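Local atomic coordinates of sugar phosphate isomerase/epimerase (Parabacteroides distasonis, PDB entry 3L23), a protein that binds a magnesium ion in a xylose isomerase-like TIM barrel and probably acts as an isomerase or epimerase on a sugar or sugar phosphate. Residues N166-F171 with W219-N225; T103-M107 with I145-A149; F261-Y265 with A299-K303. All coordinates share one frame; numbering follows the deposited sequence. Where two conformers were deposited one is given.

Overall arrangement
The three interactions sample three places around a TIM barrel, and their chemistry differs with position. Interaction 1 joins two segments that follow metal-bearing strands, 162-165 and 211-216, and is rich in amides and rings, close to the magnesium ion. Interaction 2 lies in the outer layer, where helices 103-119 and 136-155 pack through aliphatic and selenomethionine side chains without a hydrogen bond between the segments. Interaction 3 fastens the C-terminal tail to helix 257-267 with aromatic faces and one hydrogen bond. All three are partly buried and share no element; interactions 2 and 3 lie on opposite sides of the chain's centre, their centres about 36 Å apart.

Interaction 1: residues N166-F171 with W219-N225; sequences NHNMEF and WTVMGQN
His167 sets the edge of its imidazole against the face of the Trp219 indole, an edge-to-face pair with planes at 62° and CD2 of His167 3.7 Å from NE1 of Trp219. The same indole meets Asn168 at its six-membered rim, where the Asn168 CG lies 3.6 Å from Trp219 CE3. With its CG between the backbone N and carbonyl carbon (chi1 58°), Asn168 turns its amide to the helix end; ND2 gives a nearly straight bond of 3.2 Å to Met222 O, in its own amide plane but above the carbonyl plane of the acceptor. Asn166 ND2 divides its hydrogens between His167 O, 2.9 Å away, and Thr220 OG1, which also bonds to Asp216 O. Phe171 packs against Thr220, Gly223 and Asn225, its CB 3.4 Å from Gly223 O and Asn225 CB over one ring face. Here helix 217-222 ends in a Schellman motif, with Gln224 at positive phi.

Asp216 and His165, both magnesium ligands, adjoin this contact: Trp219 N bonds to Asp216 OD1, Asn166 OD1 accepts from Asp216 N, and His167 packs edge-to-face with His165. Without the indole, as with an alanine here, the His167 imidazole would probably lose one of its two aromatic neighbours and a gap would open beside Asn168. Two amide bonds crossing the contact, to a carbonyl and a hydroxyl, are consistent with a second shell beside the metal site.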
loop_
_atom_site.group_PDB
_atom_site.type_symbol
_atom_site.label_atom_id
_atom_site.label_comp_id
_atom_site.label_asym_id
_atom_site.label_seq_id
_atom_site.Cartn_x
_atom_site.Cartn_y
_atom_site.Cartn_z
ATOM N N ASN A 166 2.900 3.534 -3.848
ATOM C CA ASN A 166 3.994 4.451 -4.008
ATOM C C ASN A 166 4.329 5.221 -2.739
ATOM O O ASN A 166 3.469 5.404 -1.871
ATOM C CB ASN A 166 3.649 5.514 -5.042
ATOM C CG ASN A 166 2.447 6.374 -4.609
ATOM O OD1 ASN A 166 1.274 5.923 -4.625
ATOM N ND2 ASN A 166 2.730 7.641 -4.236
ATOM N N HIS A 167 5.592 5.637 -2.653
ATOM C CA HIS A 167 5.988 6.754 -1.786
ATOM C C HIS A 167 6.296 7.943 -2.711
ATOM O O HIS A 167 5.535 8.182 -3.650
ATOM C CB HIS A 167 7.128 6.407 -0.836
ATOM C CG HIS A 167 6.795 5.306 0.133
ATOM N ND1 HIS A 167 6.808 3.978 -0.223
ATOM C CD2 HIS A 167 6.473 5.335 1.451
ATOM C CE1 HIS A 167 6.498 3.229 0.823
ATOM N NE2 HIS A 167 6.291 4.024 1.858
ATOM N N ASN A 168 7.358 8.696 -2.477
ATOM C CA ASN A 168 7.663 9.832 -3.350
ATOM C C ASN A 168 8.834 9.620 -4.268
ATOM O O ASN A 168 9.027 10.417 -5.184
ATOM C CB ASN A 168 7.839 11.142 -2.535
ATOM C CG ASN A 168 8.921 11.075 -1.483
ATOM O OD1 ASN A 168 9.429 9.996 -1.116
ATOM N ND2 ASN A 168 9.241 12.257 -0.921
HETATM N N MSE A 169 9.600 8.553 -4.057
HETATM C CA MSE A 169 10.736 8.280 -4.935
HETATM C C MSE A 169 10.299 8.045 -6.372
HETATM O O MSE A 169 11.088 8.233 -7.298
HETATM C CB MSE A 169 11.558 7.050 -4.487
HETATM C CG MSE A 169 12.205 7.100 -3.103
HETATM SE SE MSE A 169 10.854 6.541 -1.724
HETATM C CE MSE A 169 9.955 5.216 -2.730
ATOM N N GLU A 170 9.078 7.565 -6.544
ATOM C CA GLU A 170 8.522 7.292 -7.886
ATOM C C GLU A 170 8.364 8.586 -8.684
ATOM O O GLU A 170 8.174 8.558 -9.897
ATOM C CB GLU A 170 7.188 6.555 -7.772
ATOM C CG GLU A 170 7.247 5.163 -7.182
ATOM C CD GLU A 170 7.284 5.076 -5.674
ATOM O OE1 GLU A 170 7.387 6.105 -4.966
ATOM O OE2 GLU A 170 7.102 3.938 -5.191
ATOM N N PHE A 171 8.385 9.730 -8.008
ATOM C CA PHE A 171 8.296 11.004 -8.733
ATOM C C PHE A 171 9.640 11.602 -9.060
ATOM O O PHE A 171 9.711 12.655 -9.684
ATOM C CB PHE A 171 7.328 11.944 -8.004
ATOM C CG PHE A 171 5.982 11.355 -7.903
ATOM C CD1 PHE A 171 5.147 11.317 -9.002
ATOM C CD2 PHE A 171 5.575 10.693 -6.741
ATOM C CE1 PHE A 171 3.926 10.680 -8.927
ATOM C CE2 PHE A 171 4.373 10.097 -6.658
ATOM C CZ PHE A 171 3.538 10.065 -7.747
ATOM N N TRP A 219 2.110 10.724 0.063
ATOM C CA TRP A 219 3.414 10.604 -0.549
ATOM C C TRP A 219 3.426 11.151 -1.964
ATOM O O TRP A 219 4.466 11.560 -2.461
ATOM C CB TRP A 219 3.949 9.165 -0.481
ATOM C CG TRP A 219 4.399 8.843 0.910
ATOM C CD1 TRP A 219 3.763 8.061 1.808
ATOM C CD2 TRP A 219 5.569 9.350 1.570
ATOM N NE1 TRP A 219 4.437 8.053 2.984
ATOM C CE2 TRP A 219 5.574 8.812 2.863
ATOM C CE3 TRP A 219 6.609 10.190 1.184
ATOM C CZ2 TRP A 219 6.564 9.100 3.789
ATOM C CZ3 TRP A 219 7.627 10.462 2.084
ATOM C CH2 TRP A 219 7.584 9.939 3.399
ATOM N N THR A 220 2.286 11.180 -2.627
ATOM C CA THR A 220 2.144 11.840 -3.955
ATOM C C THR A 220 2.416 13.333 -3.844
ATOM O O THR A 220 3.254 13.911 -4.581
ATOM C CB THR A 220 0.758 11.537 -4.621
ATOM O OG1 THR A 220 0.603 10.117 -4.691
ATOM C CG2 THR A 220 0.678 12.132 -6.047
ATOM N N VAL A 221 1.794 13.961 -2.848
ATOM C CA VAL A 221 2.067 15.358 -2.570
ATOM C C VAL A 221 3.549 15.598 -2.187
ATOM O O VAL A 221 4.165 16.571 -2.634
ATOM C CB VAL A 221 1.068 15.904 -1.508
ATOM C CG1 VAL A 221 1.424 17.349 -1.063
ATOM C CG2 VAL A 221 -0.421 15.791 -2.049
HETATM N N MSE A 222 4.138 14.666 -1.445
HETATM C CA MSE A 222 5.544 14.767 -1.028
HETATM C C MSE A 222 6.471 14.521 -2.183
HETATM O O MSE A 222 7.699 14.776 -2.076
HETATM C CB MSE A 222 5.839 13.778 0.090
HETATM C CG MSE A 222 5.164 14.105 1.386
HETATM SE SE MSE A 222 5.858 15.625 2.304
HETATM C CE MSE A 222 7.361 14.594 2.950
ATOM N N GLY A 223 5.909 14.040 -3.299
ATOM C CA GLY A 223 6.631 13.972 -4.568
ATOM C C GLY A 223 6.345 15.105 -5.548
ATOM O O GLY A 223 6.626 14.973 -6.753
ATOM N N GLN A 224 5.755 16.187 -5.028
ATOM C CA GLN A 224 5.470 17.420 -5.767
ATOM C C GLN A 224 4.381 17.231 -6.813
ATOM O O GLN A 224 4.234 18.071 -7.704
ATOM C CB GLN A 224 6.738 18.029 -6.374
ATOM C CG GLN A 224 7.810 18.316 -5.345
ATOM C CD GLN A 224 9.083 18.935 -5.908
ATOM O OE1 GLN A 224 9.060 19.925 -6.644
ATOM N NE2 GLN A 224 10.217 18.355 -5.533
ATOM N N ASN A 225 3.602 16.169 -6.677
ATOM C CA ASN A 225 2.517 15.852 -7.630
ATOM C C ASN A 225 1.139 15.889 -6.969
ATOM O O ASN A 225 0.988 15.818 -5.747
ATOM C CB ASN A 225 2.746 14.499 -8.313
ATOM C CG ASN A 225 3.751 14.577 -9.419
ATOM O OD1 ASN A 225 3.355 14.626 -10.579
ATOM N ND2 ASN A 225 5.057 14.678 -9.082
#

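Interaction 2: residues T103-M107 with I145-A149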
loop_
_atom_site.group_PDB
_atom_site.type_symbol
_atom_site.label_atom_id
_atom_site.label_comp_id
_atom_site.label_asym_id
_atom_site.label_seq_id
_atom_site.Cartn_x
_atom_site.Cartn_y
_atom_site.Cartn_z
ATOM N N THR A 103 14.804 -12.903 -11.280
ATOM C CA THR A 103 13.385 -12.984 -11.579
ATOM C C THR A 103 12.747 -14.313 -11.098
ATOM O O THR A 103 11.693 -14.281 -10.508
ATOM C CB THR A 103 13.074 -12.679 -13.057
ATOM O OG1 THR A 103 13.390 -11.305 -13.312
ATOM C CG2 THR A 103 11.579 -12.890 -13.358
ATOM N N PRO A 104 13.391 -15.455 -11.336
ATOM C CA PRO A 104 12.798 -16.691 -10.801
ATOM C C PRO A 104 12.539 -16.673 -9.300
ATOM O O PRO A 104 11.480 -17.107 -8.879
ATOM C CB PRO A 104 13.827 -17.757 -11.189
ATOM C CG PRO A 104 14.503 -17.207 -12.393
ATOM C CD PRO A 104 14.588 -15.737 -12.148
ATOM N N LYS A 105 13.469 -16.123 -8.518
ATOM C CA LYS A 105 13.338 -15.966 -7.075
ATOM C C LYS A 105 12.184 -15.038 -6.751
ATOM O O LYS A 105 11.386 -15.271 -5.826
ATOM C CB LYS A 105 14.653 -15.417 -6.534
ATOM C CG LYS A 105 14.955 -15.656 -5.094
ATOM C CD LYS A 105 16.450 -16.050 -4.976
ATOM N N ILE A 106 12.088 -13.936 -7.491
ATOM C CA ILE A 106 10.942 -13.061 -7.303
ATOM C C ILE A 106 9.609 -13.801 -7.569
ATOM O O ILE A 106 8.656 -13.660 -6.792
ATOM C CB ILE A 106 11.040 -11.800 -8.200
ATOM C CG1 ILE A 106 12.248 -10.941 -7.769
ATOM C CG2 ILE A 106 9.749 -10.977 -8.162
ATOM C CD1 ILE A 106 12.515 -9.745 -8.706
HETATM N N MSE A 107 9.544 -14.587 -8.639
HETATM C CA MSE A 107 8.307 -15.301 -8.968
HETATM C C MSE A 107 7.998 -16.401 -7.929
HETATM O O MSE A 107 6.828 -16.660 -7.638
HETATM C CB MSE A 107 8.340 -15.847 -10.398
HETATM C CG MSE A 107 8.455 -14.723 -11.452
HETATM SE SE MSE A 107 7.106 -13.414 -11.355
HETATM C CE MSE A 107 8.261 -11.861 -11.906
ATOM N N ILE A 145 8.532 -7.249 -14.804
ATOM C CA ILE A 145 8.498 -8.129 -13.647
ATOM C C ILE A 145 7.126 -7.976 -12.948
ATOM O O ILE A 145 6.521 -8.976 -12.537
ATOM C CB ILE A 145 9.757 -7.893 -12.708
ATOM C CG1 ILE A 145 11.004 -8.465 -13.386
ATOM C CG2 ILE A 145 9.559 -8.454 -11.290
ATOM C CD1 ILE A 145 12.367 -7.973 -12.807
ATOM N N PHE A 146 6.626 -6.761 -12.817
ATOM C CA PHE A 146 5.308 -6.548 -12.213
ATOM C C PHE A 146 4.208 -7.259 -13.029
ATOM O O PHE A 146 3.279 -7.880 -12.468
ATOM C CB PHE A 146 4.981 -5.061 -12.125
ATOM C CG PHE A 146 5.794 -4.261 -11.076
ATOM C CD1 PHE A 146 6.638 -4.867 -10.153
ATOM C CD2 PHE A 146 5.616 -2.887 -11.000
ATOM C CE1 PHE A 146 7.354 -4.085 -9.215
ATOM C CE2 PHE A 146 6.300 -2.117 -10.056
ATOM C CZ PHE A 146 7.151 -2.721 -9.172
ATOM N N ASN A 147 4.299 -7.147 -14.359
ATOM C CA ASN A 147 3.317 -7.795 -15.243
ATOM C C ASN A 147 3.350 -9.316 -15.016
ATOM O O ASN A 147 2.312 -9.955 -14.903
ATOM C CB ASN A 147 3.584 -7.511 -16.728
ATOM C CG ASN A 147 3.174 -6.124 -17.160
ATOM O OD1 ASN A 147 2.313 -5.484 -16.546
ATOM N ND2 ASN A 147 3.765 -5.658 -18.246
ATOM N N GLN A 148 4.548 -9.889 -14.929
ATOM C CA GLN A 148 4.667 -11.342 -14.741
ATOM C C GLN A 148 4.221 -11.734 -13.330
ATOM O O GLN A 148 3.620 -12.796 -13.157
ATOM C CB GLN A 148 6.081 -11.838 -14.976
ATOM C CG GLN A 148 6.116 -13.359 -14.971
ATOM C CD GLN A 148 7.486 -13.963 -15.254
ATOM O OE1 GLN A 148 8.488 -13.250 -15.376
ATOM N NE2 GLN A 148 7.528 -15.283 -15.336
ATOM N N ALA A 149 4.517 -10.904 -12.323
ATOM C CA ALA A 149 4.060 -11.157 -10.936
ATOM C C ALA A 149 2.551 -11.283 -10.900
ATOM O O ALA A 149 2.014 -12.154 -10.228
ATOM C CB ALA A 149 4.532 -10.047 -9.951
#
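Ile145 and selenomethionine Met107 carry the apolar packing between them. The CG2 branch of Ile145 meets CG2 of Ile106 at 4.0 Å, the two side chains crossing at about a right angle, and also takes the terminal methyl of Met107, whose CE is 3.7 Å away. Tyr98 touches both Ile106 and Ile145.

Helices 103-119 and 136-155 are successive outer helices of the TIM barrel, each leading into a parallel strand of the central sheet, 124-127 and 162-165. In these segments the axes approach to 10.6 Å and run in broadly the same direction at 36°.

Contacts between polar and apolar groups make up the rest. Bends at chi2 (-56°) and chi3 fold the Met107 chain so that its end lies against the backbone of the other helix, with CE 3.4 Å from Ile145 O and SE 3.7 Å from Ala149 N; neither is a hydrogen bond. Gln148, extended beyond CG, crosses Met107 at a slant, with its CG 3.7 Å from the Met107 SE, while its OE1 reaches the CG2 methyl of Thr103 at 3.7 Å. Thr103 OG1 touches the CD1 methyl of Ile145, but its hydrogen bond is made to Ser99 O, just before the helix begins.

Interaction 3: residues F261-Y265 with A299-K303; sequences FKQMY and APFVK
Two aromatic rings of helix 257-267 each take an aliphatic group of the C-terminal tail on one face. Over the Phe261 ring stands the CG2 methyl of Val302, 3.7 Å from the centroid and only 4° off the normal, a CH-pi contact over the middle of the ring. Over the Tyr265 ring runs Lys303, whose CD is 3.9 Å from the centroid. At the edge of the same tyrosine, in its plane, sits Phe301 O, 3.4 Å from CE2 of Tyr265. The third ring, Phe301, has Ala299 CB over one face, offset toward the rim.

The lysine chain runs antiparallel to the tyrosine side chain, tip over base. The Lys303 CG is anti to the carbonyl carbon (chi1 -61°) and the chain is extended beyond it, which carries NZ back along the phenol toward the helix. There NZ stands 4.4 Å from the ring centroid, off-centre, as a cation-pi partner. The phenol oxygen is also engaged: Lys303 N donates to Tyr265 OH at 2.9 Å in a fairly straight bond of 166°. One residue thus meets one tyrosine through its backbone N-H, its methylenes and its ammonium group.

Phe301 comes to Phe261 at about a right angle, CD1 lying 3.9 Å from the Phe261 CB. A type I turn from Ala299 to Val302 follows helix 285-298 and brings the tail across to helix 257-267. Leu296 of helix 285-298 touches both Phe261 and Val302, while on the barrel side Phe261 meets Tyr272 edge-to-face in strand 272-274 and packs on Ile243 of strand 238-243.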
loop_
_atom_site.group_PDB
_atom_site.type_symbol
_atom_site.label_atom_id
_atom_site.label_comp_id
_atom_site.label_asym_id
_atom_site.label_seq_id
_atom_site.Cartn_x
_atom_site.Cartn_y
_atom_site.Cartn_z
ATOM N N PHE A 261 -11.506 13.114 -1.570
ATOM C CA PHE A 261 -12.684 12.229 -1.474
ATOM C C PHE A 261 -13.712 12.463 -2.582
ATOM O O PHE A 261 -14.302 11.514 -3.086
ATOM C CB PHE A 261 -13.348 12.316 -0.109
ATOM C CG PHE A 261 -12.706 11.430 0.902
ATOM C CD1 PHE A 261 -11.581 11.878 1.657
ATOM C CD2 PHE A 261 -13.158 10.126 1.077
ATOM C CE1 PHE A 261 -10.962 11.045 2.585
ATOM C CE2 PHE A 261 -12.541 9.303 1.998
ATOM C CZ PHE A 261 -11.454 9.751 2.744
ATOM N N LYS A 262 -13.912 13.712 -2.970
ATOM C CA LYS A 262 -14.801 14.009 -4.082
ATOM C C LYS A 262 -14.341 13.244 -5.312
ATOM O O LYS A 262 -15.143 12.585 -6.023
ATOM C CB LYS A 262 -14.804 15.507 -4.349
ATOM C CG LYS A 262 -15.616 15.907 -5.554
ATOM C CD LYS A 262 -15.894 17.381 -5.559
ATOM C CE LYS A 262 -16.235 17.846 -6.942
ATOM N NZ LYS A 262 -16.747 19.226 -6.897
ATOM N N GLN A 263 -13.042 13.326 -5.575
ATOM C CA GLN A 263 -12.498 12.673 -6.743
ATOM C C GLN A 263 -12.552 11.135 -6.616
ATOM O O GLN A 263 -12.809 10.444 -7.597
ATOM C CB GLN A 263 -11.054 13.152 -7.047
ATOM C CG GLN A 263 -10.604 12.724 -8.434
ATOM C CD GLN A 263 -11.406 13.373 -9.550
ATOM O OE1 GLN A 263 -11.578 14.620 -9.578
ATOM N NE2 GLN A 263 -11.959 12.545 -10.468
HETATM N N MSE A 264 -12.301 10.619 -5.419
HETATM C CA MSE A 264 -12.355 9.190 -5.156
HETATM C C MSE A 264 -13.748 8.617 -5.536
HETATM O O MSE A 264 -13.846 7.599 -6.259
HETATM C CB MSE A 264 -12.021 8.908 -3.687
HETATM C CG MSE A 264 -11.820 7.432 -3.386
HETATM SE SE MSE A 264 -11.695 7.124 -1.472
HETATM C CE MSE A 264 -13.529 7.151 -1.117
ATOM N N TYR A 265 -14.809 9.309 -5.102
ATOM C CA TYR A 265 -16.200 8.919 -5.358
ATOM C C TYR A 265 -16.556 9.087 -6.834
ATOM O O TYR A 265 -17.166 8.191 -7.397
ATOM C CB TYR A 265 -17.167 9.678 -4.433
ATOM C CG TYR A 265 -17.041 9.273 -3.000
ATOM C CD1 TYR A 265 -17.084 7.935 -2.616
ATOM C CD2 TYR A 265 -16.818 10.219 -2.011
ATOM C CE1 TYR A 265 -16.909 7.574 -1.280
ATOM C CE2 TYR A 265 -16.664 9.857 -0.712
ATOM C CZ TYR A 265 -16.687 8.543 -0.334
ATOM O OH TYR A 265 -16.510 8.235 1.016
ATOM N N ALA A 299 -16.375 14.225 8.982
ATOM C CA ALA A 299 -16.261 14.896 7.682
ATOM C C ALA A 299 -17.499 14.638 6.829
ATOM O O ALA A 299 -17.810 13.499 6.534
ATOM C CB ALA A 299 -14.988 14.430 6.934
ATOM N N PRO A 300 -18.191 15.694 6.384
ATOM C CA PRO A 300 -19.383 15.464 5.575
ATOM C C PRO A 300 -19.105 14.909 4.184
ATOM O O PRO A 300 -20.015 14.345 3.565
ATOM C CB PRO A 300 -20.028 16.837 5.482
ATOM C CG PRO A 300 -19.178 17.753 6.254
ATOM C CD PRO A 300 -17.912 17.120 6.586
ATOM N N PHE A 301 -17.876 15.080 3.696
ATOM C CA PHE A 301 -17.501 14.586 2.380
ATOM C C PHE A 301 -17.067 13.131 2.352
ATOM O O PHE A 301 -16.730 12.600 1.276
ATOM C CB PHE A 301 -16.398 15.464 1.781
ATOM C CG PHE A 301 -15.227 15.714 2.713
ATOM C CD1 PHE A 301 -14.187 14.806 2.822
ATOM C CD2 PHE A 301 -15.112 16.923 3.357
ATOM C CE1 PHE A 301 -13.123 15.062 3.672
ATOM C CE2 PHE A 301 -14.028 17.195 4.188
ATOM C CZ PHE A 301 -13.037 16.290 4.327
ATOM N N VAL A 302 -17.024 12.489 3.514
ATOM C CA VAL A 302 -16.701 11.069 3.587
ATOM C C VAL A 302 -18.030 10.333 3.829
ATOM O O VAL A 302 -18.772 10.660 4.758
ATOM C CB VAL A 302 -15.716 10.747 4.730
ATOM C CG1 VAL A 302 -15.449 9.234 4.801
ATOM C CG2 VAL A 302 -14.414 11.526 4.568
ATOM N N LYS A 303 -18.303 9.352 2.980
ATOM C CA LYS A 303 -19.551 8.604 3.025
ATOM C C LYS A 303 -19.345 7.360 3.871
ATOM O O LYS A 303 -18.252 6.927 4.201
ATOM C CB LYS A 303 -19.998 8.205 1.622
ATOM C CG LYS A 303 -20.266 9.344 0.680
ATOM C CD LYS A 303 -20.597 8.739 -0.703
ATOM C CE LYS A 303 -20.874 9.767 -1.783
ATOM N NZ LYS A 303 -20.988 9.060 -3.115
ATOM O OXT LYS A 303 -20.286 6.742 4.295
#